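Local coordinates for sulfate adenylyltransferase (Allochromatium vinosum, PDB 4DNX), which catalyses the transfer of the adenylyl group of ATP to sulfate, giving adenosine 5'-phosphosulfate and diphosphate, at residues A113-T118 with T155-P160. Residues are numbered along the deposited sequence; the frame is centred on the assembly and turned at random.
Sequences AVMDVT and TAISGP
T118 N donates to S158 O at 2.8 Å, and V117 CA adds a longer C-H...O contact to the same carbonyl oxygen. P160 O is gripped in a similar way. D116 N bonds to it at 3.0 Å, nearly in line with the C=O, while M115 CA-H also faces it. Between these two bonds G159 CA lies 3.3 Å from D116 O. A CB on G159 would run into that oxygen, and at its backbone angles would also press on the carbonyl oxygen of S158. The two strands pair as antiparallel neighbours in the mixed sheet of the PUA-like domain, where the end of strand 111-116 meets strand 155-163, yet their short segments run at 99°. M115 sends CG anti to the backbone N (chi1 -180°), and its extended chain carries CE to 3.3 Å from S158 C. SD rests 4.0 Å from I157 CD1, and I99 packs on both side chains. An alanine in place of M115 would probably open a gap beside I157 and the S158-G159 peptide. P160 CD lies against D116 O, and P160 CG approaches D116 CB. The carboxylate of D116 forms a salt bridge with R98. A water lies 2.9 Å from T118 OG1.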
loop_
_atom_site.group_PDB
_atom_site.type_symbol
_atom_site.label_atom_id
_atom_site.label_comp_id
_atom_site.label_asym_id
_atom_site.label_seq_id
_atom_site.Cartn_x
_atom_site.Cartn_y
_atom_site.Cartn_z
ATOM N N ALA A 113 -14.762 -12.278 -0.941
ATOM C CA ALA A 113 -15.384 -11.812 -2.208
ATOM C C ALA A 113 -16.839 -12.259 -2.202
ATOM O O ALA A 113 -17.218 -13.142 -1.442
ATOM C CB ALA A 113 -14.672 -12.436 -3.439
ATOM N N VAL A 114 -17.632 -11.577 -3.033
ATOM C CA VAL A 114 -19.018 -11.959 -3.291
ATOM C C VAL A 114 -19.063 -12.452 -4.745
ATOM O O VAL A 114 -18.478 -11.832 -5.637
ATOM C CB VAL A 114 -19.944 -10.721 -3.103
ATOM C CG1 VAL A 114 -21.372 -11.052 -3.507
ATOM C CG2 VAL A 114 -19.918 -10.273 -1.661
ATOM N N MET A 115 -19.774 -13.547 -4.994
ATOM C CA MET A 115 -19.769 -14.150 -6.327
ATOM C C MET A 115 -21.187 -14.325 -6.809
ATOM O O MET A 115 -22.050 -14.725 -6.029
ATOM C CB MET A 115 -19.095 -15.528 -6.252
ATOM C CG MET A 115 -19.023 -16.242 -7.571
ATOM S SD MET A 115 -18.002 -17.741 -7.272
ATOM C CE MET A 115 -18.034 -18.399 -8.902
ATOM N N ASP A 116 -21.438 -13.985 -8.079
ATOM C CA ASP A 116 -22.711 -14.370 -8.720
ATOM C C ASP A 116 -22.469 -15.677 -9.427
ATOM O O ASP A 116 -21.677 -15.746 -10.385
ATOM C CB ASP A 116 -23.195 -13.277 -9.695
ATOM C CG ASP A 116 -23.567 -12.014 -8.967
ATOM O OD1 ASP A 116 -24.495 -12.073 -8.135
ATOM O OD2 ASP A 116 -22.885 -10.975 -9.156
ATOM N N VAL A 117 -23.120 -16.735 -8.941
ATOM C CA VAL A 117 -22.846 -18.058 -9.472
ATOM C C VAL A 117 -23.659 -18.289 -10.755
ATOM O O VAL A 117 -24.911 -18.246 -10.723
ATOM C CB VAL A 117 -23.144 -19.137 -8.418
ATOM C CG1 VAL A 117 -22.975 -20.530 -9.021
ATOM C CG2 VAL A 117 -22.233 -18.927 -7.210
ATOM N N THR A 118 -22.971 -18.478 -11.881
ATOM C CA THR A 118 -23.700 -18.752 -13.125
ATOM C C THR A 118 -23.652 -20.214 -13.571
ATOM O O THR A 118 -24.410 -20.622 -14.447
ATOM C CB THR A 118 -23.308 -17.803 -14.259
ATOM O OG1 THR A 118 -21.888 -17.824 -14.431
ATOM C CG2 THR A 118 -23.748 -16.369 -13.871
ATOM N N THR A 155 -16.186 -30.177 -7.642
ATOM C CA THR A 155 -17.311 -29.317 -7.989
ATOM C C THR A 155 -16.786 -27.922 -8.321
ATOM O O THR A 155 -16.259 -27.235 -7.459
ATOM C CB THR A 155 -18.339 -29.234 -6.832
ATOM O OG1 THR A 155 -18.847 -30.550 -6.548
ATOM C CG2 THR A 155 -19.533 -28.348 -7.217
ATOM N N ALA A 156 -16.955 -27.506 -9.578
ATOM C CA ALA A 156 -16.487 -26.183 -10.014
ATOM C C ALA A 156 -17.643 -25.190 -9.985
ATOM O O ALA A 156 -18.711 -25.459 -10.571
ATOM C CB ALA A 156 -15.935 -26.290 -11.424
ATOM N N ILE A 157 -17.457 -24.068 -9.288
ATOM C CA ILE A 157 -18.461 -22.991 -9.304
ATOM C C ILE A 157 -17.869 -21.836 -10.097
ATOM O O ILE A 157 -16.662 -21.498 -9.949
ATOM C CB ILE A 157 -18.914 -22.603 -7.880
ATOM C CG1 ILE A 157 -17.749 -22.086 -7.046
ATOM C CG2 ILE A 157 -19.501 -23.864 -7.192
ATOM C CD1 ILE A 157 -18.211 -21.423 -5.708
ATOM N N SER A 158 -18.691 -21.254 -10.963
ATOM C CA SER A 158 -18.169 -20.242 -11.905
ATOM C C SER A 158 -19.075 -19.028 -11.951
ATOM O O SER A 158 -20.269 -19.115 -11.597
ATOM C CB SER A 158 -17.994 -20.822 -13.325
ATOM O OG SER A 158 -19.196 -21.435 -13.793
ATOM N N GLY A 159 -18.484 -17.900 -12.348
ATOM C CA GLY A 159 -19.224 -16.626 -12.383
ATOM C C GLY A 159 -18.380 -15.460 -11.909
ATOM O O GLY A 159 -17.273 -15.664 -11.329
ATOM N N PRO A 160 -18.879 -14.240 -12.110
ATOM C CA PRO A 160 -18.108 -13.038 -11.809
ATOM C C PRO A 160 -18.029 -12.774 -10.293
ATOM O O PRO A 160 -18.951 -13.155 -9.552
ATOM C CB PRO A 160 -18.909 -11.904 -12.504
ATOM C CG PRO A 160 -20.323 -12.447 -12.557
ATOM C CD PRO A 160 -20.222 -13.931 -12.665
HETATM O O HOH W 1 -20.425 -20.076 -15.453
#